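Uncharacterized protein (Bacteroides ovatus, PDB 4FXT) is of unknown function but joins a transthyretin-like N-terminal domain to a C-terminal domain of the E-set clan, both built of beta strands. Local coordinates at residues E19-S27 against S189-I197; P6-A14 against G51-N59. All coordinates share one frame; numbering follows the deposited sequence.

Interaction 1 (E19-S27 against S189-I197); sequences EAVGVRSGS and SEYCYSQSI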
ATOM      1  N   GLU A  19       7.805   8.173  -2.116  1.00 53.30           N
ATOM      2  CA  GLU A  19       7.780   6.832  -1.523  1.00 51.18           C
ATOM      3  C   GLU A  19       6.733   5.961  -2.180  1.00 55.21           C
ATOM      4  O   GLU A  19       5.647   6.462  -2.546  1.00 56.62           O
ATOM      5  CB  GLU A  19       7.488   6.905  -0.007  1.00 51.24           C
ATOM      6  CG  GLU A  19       8.536   7.603   0.830  1.00 68.25           C
ATOM      7  CD  GLU A  19       8.356   7.496   2.334  1.00 92.41           C
ATOM      8  OE1 GLU A  19       7.824   6.466   2.813  1.00 64.34           O
ATOM      9  OE2 GLU A  19       8.852   8.402   3.039  1.00 98.60           O
ATOM     10  N   ALA A  20       7.020   4.652  -2.303  1.00 49.75           N
ATOM     11  CA  ALA A  20       6.028   3.718  -2.848  1.00 48.74           C
ATOM     12  C   ALA A  20       4.909   3.509  -1.838  1.00 49.18           C
ATOM     13  O   ALA A  20       5.184   3.247  -0.658  1.00 48.71           O
ATOM     14  CB  ALA A  20       6.685   2.403  -3.211  1.00 50.19           C
ATOM     15  N   VAL A  21       3.669   3.717  -2.279  1.00 44.72           N
ATOM     16  CA  VAL A  21       2.475   3.631  -1.433  1.00 43.74           C
ATOM     17  C   VAL A  21       2.071   2.165  -1.269  1.00 50.21           C
ATOM     18  O   VAL A  21       1.664   1.514  -2.230  1.00 52.08           O
ATOM     19  CB  VAL A  21       1.301   4.479  -1.981  1.00 47.70           C
ATOM     20  CG1 VAL A  21       0.076   4.340  -1.101  1.00 46.56           C
ATOM     21  CG2 VAL A  21       1.691   5.942  -2.079  1.00 48.66           C
ATOM     22  N   GLY A  22       2.138   1.690  -0.029  1.00 46.81           N
ATOM     23  CA  GLY A  22       1.792   0.317   0.313  1.00 45.75           C
ATOM     24  C   GLY A  22       0.317   0.042   0.134  1.00 48.67           C
ATOM     25  O   GLY A  22      -0.531   0.880   0.466  1.00 43.32           O
ATOM     26  N   VAL A  23       0.002  -1.123  -0.439  1.00 49.24           N
ATOM     27  CA  VAL A  23      -1.399  -1.418  -0.607  1.00 50.11           C
ATOM     28  C   VAL A  23      -1.610  -2.932  -0.398  1.00 52.29           C
ATOM     29  O   VAL A  23      -0.626  -3.647  -0.176  1.00 51.40           O
ATOM     30  CB  VAL A  23      -1.865  -0.910  -1.986  1.00 56.21           C
ATOM     31  CG1 VAL A  23      -1.368  -1.796  -3.121  1.00 57.92           C
ATOM     32  CG2 VAL A  23      -3.362  -0.798  -2.006  1.00 56.62           C
ATOM     33  N   ARG A  24      -2.890  -3.397  -0.381  1.00 47.43           N
ATOM     34  CA  ARG A  24      -3.189  -4.818  -0.219  1.00 47.25           C
ATOM     35  C   ARG A  24      -2.998  -5.548  -1.589  1.00 53.55           C
ATOM     36  O   ARG A  24      -3.472  -5.066  -2.630  1.00 54.12           O
ATOM     37  CB  ARG A  24      -4.601  -5.021   0.341  1.00 47.17           C
ATOM     38  CG  ARG A  24      -4.981  -6.484   0.498  1.00 59.53           C
ATOM     39  CD  ARG A  24      -6.344  -6.724   1.091  1.00 67.73           C
ATOM     40  NE  ARG A  24      -7.409  -6.255   0.210  1.00 73.70           N
ATOM     41  CZ  ARG A  24      -8.005  -6.993  -0.719  1.00 74.76           C
ATOM     42  NH1 ARG A  24      -7.649  -8.259  -0.904  1.00 61.95           N
ATOM     43  NH2 ARG A  24      -8.957  -6.469  -1.473  1.00 42.28           N
ATOM     44  N   SER A  25      -2.286  -6.701  -1.576  1.00 49.34           N
ATOM     45  CA  SER A  25      -2.056  -7.485  -2.772  1.00 48.89           C
ATOM     46  C   SER A  25      -3.397  -7.915  -3.321  1.00 50.94           C
ATOM     47  O   SER A  25      -4.250  -8.344  -2.551  1.00 50.12           O
ATOM     48  CB  SER A  25      -1.135  -8.683  -2.495  1.00 52.10           C
ATOM     49  OG  SER A  25      -0.794  -9.389  -3.685  1.00 56.44           O
ATOM     50  N   GLY A  26      -3.576  -7.707  -4.624  1.00 48.26           N
ATOM     51  CA  GLY A  26      -4.784  -8.005  -5.384  1.00 49.33           C
ATOM     52  C   GLY A  26      -5.957  -7.084  -5.130  1.00 51.93           C
ATOM     53  O   GLY A  26      -7.098  -7.534  -5.221  1.00 52.05           O
ATOM     54  N   SER A  27      -5.706  -5.796  -4.827  1.00 49.02           N
ATOM     55  CA  SER A  27      -6.824  -4.904  -4.508  1.00 50.49           C
ATOM     56  C   SER A  27      -6.887  -3.637  -5.376  1.00 55.42           C
ATOM     57  O   SER A  27      -7.977  -3.117  -5.653  1.00 51.23           O
ATOM     58  CB  SER A  27      -6.724  -4.457  -3.054  1.00 50.89           C
ATOM     59  OG  SER A  27      -5.594  -3.628  -2.861  1.00 51.72           O
ATOM     60  N   SER A 189     -12.606   1.707   0.163  1.00 50.45           N
ATOM     61  CA  SER A 189     -12.941   0.401   0.744  1.00 49.69           C
ATOM     62  C   SER A 189     -11.658  -0.340   1.175  1.00 52.22           C
ATOM     63  O   SER A 189     -11.713  -1.384   1.842  1.00 51.49           O
ATOM     64  CB  SER A 189     -13.738  -0.433  -0.255  1.00 53.25           C
ATOM     65  OG  SER A 189     -13.066  -0.521  -1.499  1.00 63.03           O
ATOM     66  N   GLU A 190     -10.518   0.275   0.898  1.00 48.29           N
ATOM     67  CA  GLU A 190      -9.225  -0.314   1.147  1.00 47.89           C
ATOM     68  C   GLU A 190      -8.420   0.462   2.170  1.00 49.16           C
ATOM     69  O   GLU A 190      -8.508   1.672   2.250  1.00 48.99           O
ATOM     70  CB  GLU A 190      -8.460  -0.322  -0.210  1.00 49.99           C
ATOM     71  CG  GLU A 190      -7.470  -1.443  -0.384  1.00 54.34           C
ATOM     72  CD  GLU A 190      -8.138  -2.800  -0.318  1.00 79.99           C
ATOM     73  OE1 GLU A 190      -9.274  -2.991  -0.833  1.00 35.21           O
ATOM     74  OE2 GLU A 190      -7.475  -3.695   0.248  1.00 89.44           O
ATOM     75  N   TYR A 191      -7.574  -0.251   2.899  1.00 43.63           N
ATOM     76  CA  TYR A 191      -6.605   0.357   3.774  1.00 40.99           C
ATOM     77  C   TYR A 191      -5.407   0.807   2.985  1.00 50.59           C
ATOM     78  O   TYR A 191      -5.077   0.213   1.950  1.00 54.58           O
ATOM     79  CB  TYR A 191      -6.149  -0.620   4.884  1.00 38.90           C
ATOM     80  CG  TYR A 191      -7.045  -0.827   6.080  1.00 39.52           C
ATOM     81  CD1 TYR A 191      -8.220  -1.563   5.974  1.00 40.30           C
ATOM     82  CD2 TYR A 191      -6.635  -0.443   7.354  1.00 42.02           C
ATOM     83  CE1 TYR A 191      -9.038  -1.789   7.076  1.00 38.74           C
ATOM     84  CE2 TYR A 191      -7.433  -0.687   8.476  1.00 44.86           C
ATOM     85  CZ  TYR A 191      -8.631  -1.376   8.330  1.00 53.82           C
ATOM     86  OH  TYR A 191      -9.432  -1.646   9.413  1.00 61.94           O
ATOM     87  N   CYS A 192      -4.704   1.789   3.502  1.00 48.35           N
ATOM     88  CA  CYS A 192      -3.417   2.189   3.001  1.00 50.27           C
ATOM     89  C   CYS A 192      -2.392   1.681   3.983  1.00 52.80           C
ATOM     90  O   CYS A 192      -2.562   1.868   5.190  1.00 52.90           O
ATOM     91  CB  CYS A 192      -3.311   3.688   2.766  1.00 53.54           C
ATOM     92  SG  CYS A 192      -1.660   4.206   2.209  1.00 59.19           S
ATOM     93  N   TYR A 193      -1.364   0.995   3.493  1.00 48.08           N
ATOM     94  CA  TYR A 193      -0.417   0.341   4.371  1.00 45.45           C
ATOM     95  C   TYR A 193       1.004   0.827   4.255  1.00 46.76           C
ATOM     96  O   TYR A 193       1.442   1.429   3.269  1.00 45.22           O
ATOM     97  CB  TYR A 193      -0.386  -1.168   4.042  1.00 46.36           C
ATOM     98  CG  TYR A 193      -1.700  -1.914   4.150  1.00 46.70           C
ATOM     99  CD1 TYR A 193      -2.584  -1.970   3.070  1.00 48.37           C
ATOM    100  CD2 TYR A 193      -2.017  -2.644   5.292  1.00 45.74           C
ATOM    101  CE1 TYR A 193      -3.779  -2.677   3.154  1.00 45.60           C
ATOM    102  CE2 TYR A 193      -3.208  -3.359   5.386  1.00 45.93           C
ATOM    103  CZ  TYR A 193      -4.076  -3.387   4.310  1.00 47.77           C
ATOM    104  OH  TYR A 193      -5.231  -4.122   4.422  1.00 45.55           O
ATOM    105  N   SER A 194       1.752   0.464   5.292  1.00 43.90           N
ATOM    106  CA  SER A 194       3.191   0.581   5.411  1.00 42.33           C
ATOM    107  C   SER A 194       3.797  -0.517   4.604  1.00 48.15           C
ATOM    108  O   SER A 194       3.065  -1.379   4.096  1.00 46.97           O
ATOM    109  CB  SER A 194       3.587   0.493   6.878  1.00 41.70           C
ATOM    110  OG  SER A 194       3.307  -0.822   7.331  1.00 45.17           O
ATOM    111  N   GLN A 195       5.120  -0.599   4.576  1.00 46.32           N
ATOM    112  CA  GLN A 195       5.720  -1.721   3.897  1.00 45.63           C
ATOM    113  C   GLN A 195       5.596  -2.964   4.792  1.00 44.89           C
ATOM    114  O   GLN A 195       5.492  -2.813   6.018  1.00 43.72           O
ATOM    115  CB  GLN A 195       7.176  -1.410   3.516  1.00 49.09           C
ATOM    116  CG  GLN A 195       7.277  -0.475   2.289  1.00 79.05           C
ATOM    117  CD  GLN A 195       6.671  -1.032   0.979  1.00 93.74           C
ATOM    118  OE1 GLN A 195       6.925  -2.193   0.577  1.00 93.55           O
ATOM    119  NE2 GLN A 195       5.899  -0.192   0.256  1.00 58.28           N
ATOM    120  N   SER A 196       5.491  -4.182   4.170  1.00 38.80           N
ATOM    121  CA  SER A 196       5.472  -5.437   4.930  1.00 36.11           C
ATOM    122  C   SER A 196       6.908  -5.731   5.328  1.00 39.89           C
ATOM    123  O   SER A 196       7.731  -5.914   4.449  1.00 38.42           O
ATOM    124  CB  SER A 196       4.838  -6.556   4.137  1.00 35.86           C
ATOM    125  OG  SER A 196       4.838  -7.757   4.890  1.00 39.38           O
ATOM    126  N   ILE A 197       7.214  -5.613   6.632  1.00 38.70           N
ATOM    127  CA  ILE A 197       8.556  -5.699   7.192  1.00 41.12           C
ATOM    128  C   ILE A 197       8.751  -6.995   7.963  1.00 41.40           C
ATOM    129  O   ILE A 197       7.976  -7.319   8.870  1.00 35.88           O
ATOM    130  CB  ILE A 197       8.791  -4.466   8.122  1.00 44.83           C
ATOM    131  CG1 ILE A 197       8.634  -3.157   7.305  1.00 45.16           C
ATOM    132  CG2 ILE A 197      10.163  -4.554   8.832  1.00 45.67           C
ATOM    133  CD1 ILE A 197       8.727  -1.932   8.088  1.00 56.96           C
TER
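Ala-20 and Gln-195 meet where the transthyretin-like N-terminal domain abuts the C-terminal E-set domain, a junction between two beta-rich domains. Gln-195, bent at chi2, brings NE2 to 3.6 Å from Ala-20 O. At Val-21 a chi1 of 179° turns CG1 toward Cys-192, and this branch packs on Cys-192 SG at 3.7 Å, two apolar groups in a buried place. Gly-22 follows; a CB here would run into Tyr-193 O, so glycine suits the close approach. Its carbonyl O accepts a nearly straight hydrogen bond from Tyr-193 N, 3.1 Å, from above the carbonyl plane. The Tyr-193 ring, through CD1 and CE1, touches the peptide from Val-23 to Arg-24, with CE1 3.8 Å from Arg-24 CB, while its hydroxyl is hydrogen-bonded to Glu-142 N. Arg-24 bends at chi3 and crosses Glu-190 at about a right angle in a salt bridge, its NE reaching the syn lone pair of Glu-190 OE2 at 2.6 Å. With an alanine in its place the carboxylate of buried Glu-190 would probably lose its charged mate. Ser-27 lays its CB against the same carboxylate, 3.5 Å from Glu-190 OE2, and its OG gives a hydrogen bond of 2.6 Å to Arg-24 O.

Interaction 2 (P6-A14 against G51-N59); sequences PKATLTGKA and GSYSVSLFN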
ATOM      1  N   PRO A   6       8.137  -7.694 -30.200  1.00119.12           N
ATOM      2  CA  PRO A   6       8.506  -6.291 -29.948  1.00117.84           C
ATOM      3  C   PRO A   6       7.618  -5.683 -28.842  1.00114.77           C
ATOM      4  O   PRO A   6       7.457  -4.454 -28.757  1.00112.55           O
ATOM      5  CB  PRO A   6       8.290  -5.614 -31.320  1.00123.50           C
ATOM      6  CG  PRO A   6       7.275  -6.456 -32.019  1.00129.40           C
ATOM      7  CD  PRO A   6       7.478  -7.873 -31.513  1.00124.11           C
ATOM      8  N   LYS A   7       7.067  -6.573 -27.976  1.00107.15           N
ATOM      9  CA  LYS A   7       6.151  -6.254 -26.876  1.00101.48           C
ATOM     10  C   LYS A   7       6.961  -5.921 -25.627  1.00102.06           C
ATOM     11  O   LYS A   7       7.414  -6.817 -24.907  1.00100.75           O
ATOM     12  CB  LYS A   7       5.191  -7.434 -26.635  1.00101.01           C
ATOM     13  CG  LYS A   7       3.930  -7.059 -25.912  1.00 91.82           C
ATOM     14  CD  LYS A   7       3.026  -8.248 -25.699  1.00 90.96           C
ATOM     15  CE  LYS A   7       1.739  -7.822 -25.025  1.00 90.13           C
ATOM     16  NZ  LYS A   7       0.890  -8.981 -24.643  1.00 88.96           N
ATOM     17  N   ALA A   8       7.130  -4.603 -25.395  1.00 97.08           N
ATOM     18  CA  ALA A   8       7.863  -3.891 -24.339  1.00 94.18           C
ATOM     19  C   ALA A   8       7.291  -4.126 -22.919  1.00 92.62           C
ATOM     20  O   ALA A   8       6.202  -4.680 -22.769  1.00 91.29           O
ATOM     21  CB  ALA A   8       7.822  -2.402 -24.644  1.00 95.16           C
ATOM     22  N   THR A   9       8.038  -3.669 -21.883  1.00 85.67           N
ATOM     23  CA  THR A   9       7.649  -3.786 -20.472  1.00 80.61           C
ATOM     24  C   THR A   9       7.538  -2.395 -19.852  1.00 80.72           C
ATOM     25  O   THR A   9       8.519  -1.654 -19.841  1.00 81.32           O
ATOM     26  CB  THR A   9       8.678  -4.662 -19.692  1.00 85.84           C
ATOM     27  OG1 THR A   9       8.851  -5.916 -20.331  1.00 91.49           O
ATOM     28  CG2 THR A   9       8.269  -4.918 -18.283  1.00 80.75           C
ATOM     29  N   LEU A  10       6.355  -2.047 -19.310  1.00 74.23           N
ATOM     30  CA  LEU A  10       6.119  -0.794 -18.575  1.00 70.83           C
ATOM     31  C   LEU A  10       6.111  -1.088 -17.103  1.00 71.32           C
ATOM     32  O   LEU A  10       5.243  -1.823 -16.642  1.00 70.03           O
ATOM     33  CB  LEU A  10       4.828  -0.061 -18.976  1.00 70.20           C
ATOM     34  CG  LEU A  10       4.508   1.213 -18.147  1.00 73.32           C
ATOM     35  CD1 LEU A  10       5.569   2.317 -18.340  1.00 74.44           C
ATOM     36  CD2 LEU A  10       3.142   1.752 -18.475  1.00 77.92           C
ATOM     37  N   THR A  11       7.073  -0.536 -16.364  1.00 67.77           N
ATOM     38  CA  THR A  11       7.169  -0.760 -14.914  1.00 65.16           C
ATOM     39  C   THR A  11       7.193   0.586 -14.214  1.00 65.54           C
ATOM     40  O   THR A  11       7.405   1.599 -14.847  1.00 65.86           O
ATOM     41  CB  THR A  11       8.416  -1.639 -14.520  1.00 71.17           C
ATOM     42  OG1 THR A  11       9.604  -0.998 -14.970  1.00 79.51           O
ATOM     43  CG2 THR A  11       8.374  -3.047 -15.095  1.00 60.30           C
ATOM     44  N   GLY A  12       6.953   0.574 -12.916  1.00 60.69           N
ATOM     45  CA  GLY A  12       6.934   1.771 -12.093  1.00 59.33           C
ATOM     46  C   GLY A  12       6.392   1.500 -10.707  1.00 59.44           C
ATOM     47  O   GLY A  12       6.342   0.352 -10.264  1.00 57.87           O
ATOM     48  N   LYS A  13       5.992   2.571 -10.014  1.00 54.72           N
ATOM     49  CA  LYS A  13       5.487   2.566  -8.646  1.00 51.79           C
ATOM     50  C   LYS A  13       4.416   3.622  -8.424  1.00 55.77           C
ATOM     51  O   LYS A  13       4.521   4.712  -8.996  1.00 56.70           O
ATOM     52  CB  LYS A  13       6.634   2.837  -7.643  1.00 53.82           C
ATOM     53  CG  LYS A  13       7.767   1.833  -7.570  1.00 84.37           C
ATOM     54  CD  LYS A  13       8.973   2.367  -6.750  1.00100.73           C
ATOM     55  CE  LYS A  13       9.736   3.505  -7.406  1.00114.75           C
ATOM     56  NZ  LYS A  13      10.940   3.883  -6.633  1.00128.27           N
ATOM     57  N   ALA A  14       3.419   3.330  -7.540  1.00 50.60           N
ATOM     58  CA  ALA A  14       2.449   4.320  -7.071  1.00 50.04           C
ATOM     59  C   ALA A  14       3.162   5.145  -6.022  1.00 56.77           C
ATOM     60  O   ALA A  14       3.650   4.588  -5.019  1.00 55.86           O
ATOM     61  CB  ALA A  14       1.197   3.644  -6.554  1.00 48.93           C
ATOM     62  N   GLY A  51       3.441  -1.416  -3.753  1.00 43.43           N
ATOM     63  CA  GLY A  51       3.097  -0.286  -4.608  1.00 43.45           C
ATOM     64  C   GLY A  51       3.642  -0.326  -6.028  1.00 49.25           C
ATOM     65  O   GLY A  51       3.328   0.554  -6.845  1.00 49.55           O
ATOM     66  N   SER A  52       4.440  -1.342  -6.361  1.00 46.92           N
ATOM     67  CA  SER A  52       5.013  -1.395  -7.711  1.00 48.62           C
ATOM     68  C   SER A  52       4.051  -2.103  -8.706  1.00 54.28           C
ATOM     69  O   SER A  52       3.145  -2.820  -8.282  1.00 53.61           O
ATOM     70  CB  SER A  52       6.366  -2.101  -7.692  1.00 47.17           C
ATOM     71  OG  SER A  52       6.192  -3.457  -7.335  1.00 49.90           O
ATOM     72  N   TYR A  53       4.259  -1.889 -10.015  1.00 51.15           N
ATOM     73  CA  TYR A  53       3.509  -2.542 -11.067  1.00 52.00           C
ATOM     74  C   TYR A  53       4.427  -2.856 -12.270  1.00 59.25           C
ATOM     75  O   TYR A  53       5.492  -2.238 -12.434  1.00 58.59           O
ATOM     76  CB  TYR A  53       2.340  -1.659 -11.495  1.00 55.06           C
ATOM     77  CG  TYR A  53       2.776  -0.456 -12.322  1.00 59.98           C
ATOM     78  CD1 TYR A  53       2.908  -0.547 -13.711  1.00 63.93           C
ATOM     79  CD2 TYR A  53       3.075   0.767 -11.715  1.00 60.14           C
ATOM     80  CE1 TYR A  53       3.334   0.537 -14.469  1.00 66.37           C
ATOM     81  CE2 TYR A  53       3.503   1.861 -12.468  1.00 62.84           C
ATOM     82  CZ  TYR A  53       3.641   1.735 -13.844  1.00 73.33           C
ATOM     83  OH  TYR A  53       4.044   2.798 -14.611  1.00 79.96           O
ATOM     84  N   SER A  54       3.991  -3.801 -13.121  1.00 59.10           N
ATOM     85  CA  SER A  54       4.633  -4.213 -14.390  1.00 61.86           C
ATOM     86  C   SER A  54       3.566  -4.713 -15.294  1.00 70.74           C
ATOM     87  O   SER A  54       2.642  -5.387 -14.806  1.00 72.82           O
ATOM     88  CB  SER A  54       5.724  -5.260 -14.197  1.00 64.00           C
ATOM     89  OG  SER A  54       5.172  -6.505 -13.791  1.00 69.25           O
ATOM     90  N   VAL A  55       3.638  -4.353 -16.584  1.00 68.46           N
ATOM     91  CA  VAL A  55       2.630  -4.719 -17.582  1.00 69.30           C
ATOM     92  C   VAL A  55       3.332  -4.778 -18.923  1.00 77.14           C
ATOM     93  O   VAL A  55       4.108  -3.873 -19.230  1.00 77.73           O
ATOM     94  CB  VAL A  55       1.402  -3.734 -17.565  1.00 72.10           C
ATOM     95  CG1 VAL A  55       1.810  -2.259 -17.734  1.00 72.60           C
ATOM     96  CG2 VAL A  55       0.315  -4.142 -18.559  1.00 73.63           C
ATOM     97  N   SER A  56       3.144  -5.878 -19.685  1.00 76.58           N
ATOM     98  CA  SER A  56       3.758  -5.953 -21.015  1.00 79.90           C
ATOM     99  C   SER A  56       2.772  -5.347 -22.010  1.00 86.83           C
ATOM    100  O   SER A  56       1.555  -5.591 -21.944  1.00 86.26           O
ATOM    101  CB  SER A  56       4.184  -7.365 -21.408  1.00 84.89           C
ATOM    102  OG  SER A  56       3.071  -8.217 -21.607  1.00 97.07           O
ATOM    103  N   LEU A  57       3.295  -4.468 -22.860  1.00 85.18           N
ATOM    104  CA  LEU A  57       2.527  -3.715 -23.844  1.00 86.39           C
ATOM    105  C   LEU A  57       3.210  -3.633 -25.174  1.00 94.84           C
ATOM    106  O   LEU A  57       4.438  -3.739 -25.246  1.00 94.51           O
ATOM    107  CB  LEU A  57       2.338  -2.273 -23.336  1.00 84.37           C
ATOM    108  CG  LEU A  57       1.692  -2.019 -22.001  1.00 85.21           C
ATOM    109  CD1 LEU A  57       1.980  -0.626 -21.552  1.00 84.32           C
ATOM    110  CD2 LEU A  57       0.217  -2.292 -22.031  1.00 87.73           C
ATOM    111  N   PHE A  58       2.444  -3.329 -26.222  1.00 94.96           N
ATOM    112  CA  PHE A  58       3.066  -3.050 -27.499  1.00 99.00           C
ATOM    113  C   PHE A  58       3.497  -1.602 -27.478  1.00100.87           C
ATOM    114  O   PHE A  58       2.901  -0.809 -26.738  1.00 98.50           O
ATOM    115  CB  PHE A  58       2.143  -3.376 -28.686  1.00105.13           C
ATOM    116  CG  PHE A  58       1.879  -4.846 -28.865  1.00109.02           C
ATOM    117  CD1 PHE A  58       2.853  -5.684 -29.408  1.00115.75           C
ATOM    118  CD2 PHE A  58       0.647  -5.391 -28.532  1.00111.66           C
ATOM    119  CE1 PHE A  58       2.618  -7.060 -29.556  1.00118.31           C
ATOM    120  CE2 PHE A  58       0.405  -6.764 -28.692  1.00116.71           C
ATOM    121  CZ  PHE A  58       1.393  -7.588 -29.206  1.00116.97           C
ATOM    122  N   ASN A  59       4.544  -1.252 -28.243  1.00 98.31           N
ATOM    123  CA  ASN A  59       5.023   0.131 -28.320  1.00 97.97           C
ATOM    124  C   ASN A  59       3.913   1.056 -28.844  1.00102.02           C
ATOM    125  O   ASN A  59       3.079   0.642 -29.644  1.00103.51           O
ATOM    126  CB  ASN A  59       6.259   0.228 -29.198  1.00 99.87           C
ATOM    127  CG  ASN A  59       7.417  -0.543 -28.652  1.00114.44           C
ATOM    128  OD1 ASN A  59       8.059  -0.124 -27.691  1.00107.59           O
ATOM    129  ND2 ASN A  59       7.695  -1.701 -29.238  1.00105.52           N
TER
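Leu-10 and Val-55 form a hydrogen-bonded pair in an antiparallel beta ladder, segment 6-14, part of strand 7-16, against strand 52-58, within the transthyretin-like domain. Leu-10 N gives a straight bond to Val-55 O at 2.9 Å, and Val-55 N returns one to Leu-10 O; Gly-12 and Tyr-53 repeat this exchange, and Ala-14 N bonds to Gly-51 O. Tyr-53 CG lies between its backbone N and carbonyl carbon (chi1 74°), which folds the ring across to the neighbouring strand. Gly-12 N sits over one ring face, 3.6 Å above its plane; a CB on Gly-12 would strike the phenol oxygen, so glycine suits the place. Leu-10 CG comes in plane at the ring edge, while Leu-10 CB meets Leu-57 CD1 at 3.9 Å. The other face carries mostly threonines, serines and lysines, polar residues suited to solvent, with Thr-11 CG2 against Ser-54 CB at 3.6 Å. Phe-58 is its aromatic exception: the extended aliphatic chain of Lys-7 lies over the ring in a CH-pi contact, CG 4.0 Å from the Phe-58 centroid. Farther out, Val-45, Ile-43 and Leu-32 of strands 43-46 and 28-33 cover the apolar face, and Tyr-53 OH is hydrogen-bonded to Gln-90 O.

How the interactions relate
Interaction 2 pairs two strands within one domain, whereas interaction 1 joins that domain to the next. The pairing of 6-14 with 51-59 lies about 19 Å from the centre of the chain and rests on a run of backbone bonds between a buried apolar face and a largely exposed, mostly polar one. By contrast, 19-27 against 189-197 sits about 2 Å from that centre, has no exposed residue among those that touch, and buries roughly half the area; its two mostly loop segments depend on one backbone bond, a salt bridge and a small apolar contact. Strands 7-16, 19-20 and 52-58 share a sheet, to which 192-200 does not belong, and Val-21 N probably bonds to Ala-14 O at 2.9 Å.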